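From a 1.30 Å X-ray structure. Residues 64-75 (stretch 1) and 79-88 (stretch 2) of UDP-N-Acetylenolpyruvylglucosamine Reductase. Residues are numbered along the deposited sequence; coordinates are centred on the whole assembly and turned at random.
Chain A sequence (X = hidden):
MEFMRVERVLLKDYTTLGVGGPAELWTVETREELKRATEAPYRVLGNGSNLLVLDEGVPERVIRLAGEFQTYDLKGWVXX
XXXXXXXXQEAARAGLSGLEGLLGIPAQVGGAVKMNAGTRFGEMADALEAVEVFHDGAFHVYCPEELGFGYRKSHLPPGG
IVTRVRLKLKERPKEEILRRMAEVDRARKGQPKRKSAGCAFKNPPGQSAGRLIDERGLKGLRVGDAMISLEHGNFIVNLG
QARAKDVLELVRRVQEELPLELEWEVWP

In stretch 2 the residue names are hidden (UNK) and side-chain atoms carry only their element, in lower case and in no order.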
# COMPACT_ATOMS: atom_id res chain seq x y z
N ARG A 64 -6.56 -12.20 2.53
CA ARG A 64 -7.18 -10.88 2.75
C ARG A 64 -7.78 -10.88 4.14
O ARG A 64 -8.47 -11.84 4.52
CB ARG A 64 -8.33 -10.66 1.75
CG ARG A 64 -7.94 -10.36 0.33
CD ARG A 64 -9.16 -9.88 -0.43
NE ARG A 64 -10.39 -10.65 -0.18
CZ ARG A 64 -11.58 -10.29 -0.65
NH1 ARG A 64 -11.70 -9.19 -1.38
NH2 ARG A 64 -12.65 -11.04 -0.40
N LEU A 65 -7.57 -9.80 4.88
CA LEU A 65 -8.11 -9.66 6.22
C LEU A 65 -9.40 -8.88 6.19
O LEU A 65 -9.43 -7.72 5.77
CB LEU A 65 -7.10 -8.96 7.12
CG LEU A 65 -5.72 -9.61 7.26
CD1 LEU A 65 -4.83 -8.69 8.07
CD2 LEU A 65 -5.80 -10.99 7.89
N ALA A 66 -10.47 -9.52 6.65
CA ALA A 66 -11.78 -8.89 6.70
C ALA A 66 -12.40 -9.16 8.08
O ALA A 66 -11.67 -9.43 9.03
CB ALA A 66 -12.65 -9.39 5.56
N GLY A 67 -13.73 -9.09 8.19
CA GLY A 67 -14.40 -9.40 9.46
C GLY A 67 -13.85 -8.58 10.61
O GLY A 67 -13.79 -7.36 10.54
N GLU A 68 -13.42 -9.25 11.67
CA GLU A 68 -12.92 -8.56 12.85
C GLU A 68 -11.69 -7.69 12.54
O GLU A 68 -11.40 -6.72 13.25
CB GLU A 68 -12.60 -9.54 13.98
CG GLU A 68 -11.34 -10.36 13.76
CD GLU A 68 -10.98 -11.19 14.98
OE1 GLU A 68 -11.70 -12.15 15.27
OE2 GLU A 68 -9.95 -10.88 15.63
N PHE A 69 -10.99 -8.03 11.46
CA PHE A 69 -9.79 -7.28 11.07
C PHE A 69 -10.11 -5.97 10.34
O PHE A 69 -9.20 -5.21 10.04
CB PHE A 69 -8.84 -8.16 10.25
CG PHE A 69 -8.45 -9.43 10.95
CD1 PHE A 69 -8.97 -10.64 10.55
CD2 PHE A 69 -7.58 -9.40 12.04
CE1 PHE A 69 -8.62 -11.82 11.20
CE2 PHE A 69 -7.23 -10.57 12.70
CZ PHE A 69 -7.76 -11.78 12.28
N GLN A 70 -11.39 -5.71 10.08
CA GLN A 70 -11.84 -4.46 9.43
C GLN A 70 -12.60 -3.55 10.41
O GLN A 70 -13.09 -2.47 10.03
CB GLN A 70 -12.74 -4.78 8.23
CG GLN A 70 -12.07 -5.06 6.90
CD GLN A 70 -13.10 -5.34 5.82
OE1 GLN A 70 -13.19 -4.62 4.83
NE2 GLN A 70 -13.90 -6.37 6.04
N THR A 71 -12.74 -3.96 11.65
CA THR A 71 -13.36 -3.09 12.62
C THR A 71 -12.30 -2.23 13.32
O THR A 71 -11.11 -2.60 13.36
CB THR A 71 -14.20 -3.85 13.64
OG1 THR A 71 -13.35 -4.69 14.40
CG2 THR A 71 -15.25 -4.72 12.95
N TYR A 72 -12.71 -1.08 13.85
CA TYR A 72 -11.76 -0.11 14.37
C TYR A 72 -12.38 0.78 15.43
O TYR A 72 -13.59 1.03 15.44
CB TYR A 72 -11.18 0.76 13.23
CG TYR A 72 -12.21 1.64 12.56
CD1 TYR A 72 -12.39 2.97 12.97
CD2 TYR A 72 -13.02 1.15 11.54
CE1 TYR A 72 -13.35 3.77 12.37
CE2 TYR A 72 -13.97 1.95 10.94
CZ TYR A 72 -14.13 3.26 11.35
OH TYR A 72 -15.08 4.06 10.75
N ASP A 73 -11.52 1.27 16.30
CA ASP A 73 -11.86 2.32 17.25
C ASP A 73 -10.64 3.23 17.26
O ASP A 73 -9.54 2.78 17.59
CB ASP A 73 -12.09 1.69 18.64
CG ASP A 73 -12.54 2.69 19.69
OD1 ASP A 73 -12.22 3.89 19.59
OD2 ASP A 73 -13.21 2.26 20.65
N LEU A 74 -10.79 4.50 16.88
CA LEU A 74 -9.64 5.41 16.83
C LEU A 74 -8.88 5.53 18.15
O LEU A 74 -7.69 5.81 18.16
CB LEU A 74 -10.06 6.81 16.40
CG LEU A 74 -10.44 6.99 14.93
CD1 LEU A 74 -11.06 8.36 14.78
CD2 LEU A 74 -9.23 6.84 14.00
N LYS A 75 -9.59 5.33 19.25
CA LYS A 75 -8.99 5.44 20.58
C LYS A 75 -8.69 4.06 21.17
O LYS A 75 -8.35 3.94 22.36
CB LYS A 75 -9.91 6.25 21.50
CG LYS A 75 -10.01 7.73 21.10
CD LYS A 75 -11.01 8.48 21.97
CE LYS A 75 -10.99 9.97 21.67
NZ LYS A 75 -9.65 10.58 21.93
N UNK A 79 -8.29 -2.50 13.22
CA UNK A 79 -7.97 -3.68 12.43
C UNK A 79 -7.11 -3.37 11.22
O UNK A 79 -7.26 -2.33 10.59
N UNK A 80 -6.19 -4.28 10.89
CA UNK A 80 -5.26 -4.04 9.78
C UNK A 80 -5.90 -4.05 8.40
O UNK A 80 -5.32 -3.53 7.45
c UNK A 80 -4.13 -5.04 9.83
N UNK A 81 -7.09 -4.66 8.29
CA UNK A 81 -7.84 -4.64 7.04
C UNK A 81 -8.62 -3.36 6.80
O UNK A 81 -9.20 -3.19 5.73
N UNK A 82 -8.64 -2.47 7.79
CA UNK A 82 -9.29 -1.17 7.66
C UNK A 82 -8.54 -0.32 6.64
O UNK A 82 -7.30 -0.34 6.61
o UNK A 82 -9.86 -1.29 10.03
c UNK A 82 -9.31 -0.43 9.02
c UNK A 82 -10.11 0.87 8.95
N UNK A 83 -9.27 0.44 5.82
CA UNK A 83 -8.64 1.34 4.86
C UNK A 83 -8.09 2.59 5.52
O UNK A 83 -8.81 3.29 6.26
c UNK A 83 -11.06 0.78 1.91
c UNK A 83 -8.56 0.39 1.82
c UNK A 83 -9.60 1.70 3.73
c UNK A 83 -9.79 0.56 2.72
N UNK A 84 -6.82 2.88 5.26
CA UNK A 84 -6.19 4.08 5.77
C UNK A 84 -6.96 5.36 5.36
O UNK A 84 -7.14 6.26 6.18
c UNK A 84 -3.89 5.26 5.97
c UNK A 84 -3.90 5.23 7.50
c UNK A 84 -2.47 5.18 5.43
c UNK A 84 -4.71 4.11 5.37
N UNK A 85 -7.42 5.47 4.09
CA UNK A 85 -8.21 6.67 3.77
C UNK A 85 -9.45 6.89 4.64
O UNK A 85 -9.83 8.04 4.88
c UNK A 85 -7.52 5.58 1.75
c UNK A 85 -7.17 4.65 2.89
c UNK A 85 -8.59 6.45 2.30
N UNK A 86 -10.07 5.81 5.11
CA UNK A 86 -11.18 5.93 6.04
C UNK A 86 -10.70 6.53 7.36
O UNK A 86 -11.30 7.48 7.88
c UNK A 86 -13.39 3.11 7.57
c UNK A 86 -12.93 4.53 7.35
c UNK A 86 -11.83 4.56 6.28
c UNK A 86 -14.11 5.43 6.99
N UNK A 87 -9.62 5.98 7.91
CA UNK A 87 -9.10 6.45 9.18
C UNK A 87 -8.66 7.91 9.12
O UNK A 87 -8.90 8.65 10.08
c UNK A 87 -8.38 4.13 9.93
c UNK A 87 -7.96 5.57 9.64
c UNK A 87 -7.14 3.28 10.03
c UNK A 87 -9.20 4.02 11.21
N UNK A 88 -8.05 8.34 8.02
CA UNK A 88 -7.66 9.74 7.87
C UNK A 88 -8.88 10.66 8.06
O UNK A 88 -8.83 11.65 8.80
c UNK A 88 -5.62 9.27 6.44
c UNK A 88 -6.82 11.47 6.23
c UNK A 88 -6.98 9.98 6.51
O HOH W 1 -9.94 -5.51 4.44
O HOH W 2 -11.52 -2.30 4.43

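Position 79 has no side-chain atoms. Its backbone N donates a hydrogen bond to Thr71 O at 2.8 Å. Its CA lies 3.1 Å from Phe69 O, a CA-H...O contact. An ideal CB would sit 2.1 Å from Phe69 O and 2.9 Å from Thr71 O, a clash with both. The residue is Gly79.

Position 80 carries one carbon. That CB is 4.1 Å from Leu65 CD1, an apolar contact. A lone carbon means Ala80. Its N is 3.3 Å from Phe69 O, but the angle is too poor for a hydrogen bond.

Position 81 again has no side-chain atoms. Its N donates to Phe69 O at 2.8 Å, and its CA is 3.7 Å from Leu65 O. An ideal CB would clash with Leu65 O at 2.3 Å. This is Gly81.

Position 82 has a carbon bearing one oxygen and one carbon. The oxygen is 3.4 Å from Gln70 O, and the terminal carbon is 3.9 Å from Tyr72 CD2. A beta-branched side chain with one hydroxyl is Thr82. Thr82 OG1 donates to Gly79 O at 2.9 Å, and Thr82 N donates to the same Gly79 O at 3.1 Å. Both bonds brace the type I turn from Gly79 to Thr82.

Position 83 has four carbons, forked at the second, and touches nothing on stretch 1. The fork and its place identify Leu83, at the N-cap position of the helix.

Position 84 has the same forked four carbons. It is buried, but out of reach of stretch 1. It is Leu84.

Position 85 has three carbons closing a ring onto the backbone N. Only proline does this, so it is Pro85. It lies in the first turn of the helix, far from stretch 1.

Position 86 has four carbons, forked at the second. One branch end is 3.6 Å from Tyr72 CE2. It is Leu86.

Position 87 is built the same way. One branch end lies 3.8 Å from Tyr72 CD1 and 4.0 Å from Leu74 CD2. It is Leu87.

Position 88 has one carbon carrying two more. It points away from stretch 1. It is Val88.

The contact has two parts. Backbone bonds from Gly79 and Gly81 hold the turn against stretch 1, where bare CA atoms permit close approach. Water 1 links Gly81 O to Leu65 O; water 2 links it to Gln70 OE1. Beyond the turn, Tyr72 packs obliquely against Thr82, Leu86 and Leu87.

Stretch 2 (79-88) GAGTLLPLLV
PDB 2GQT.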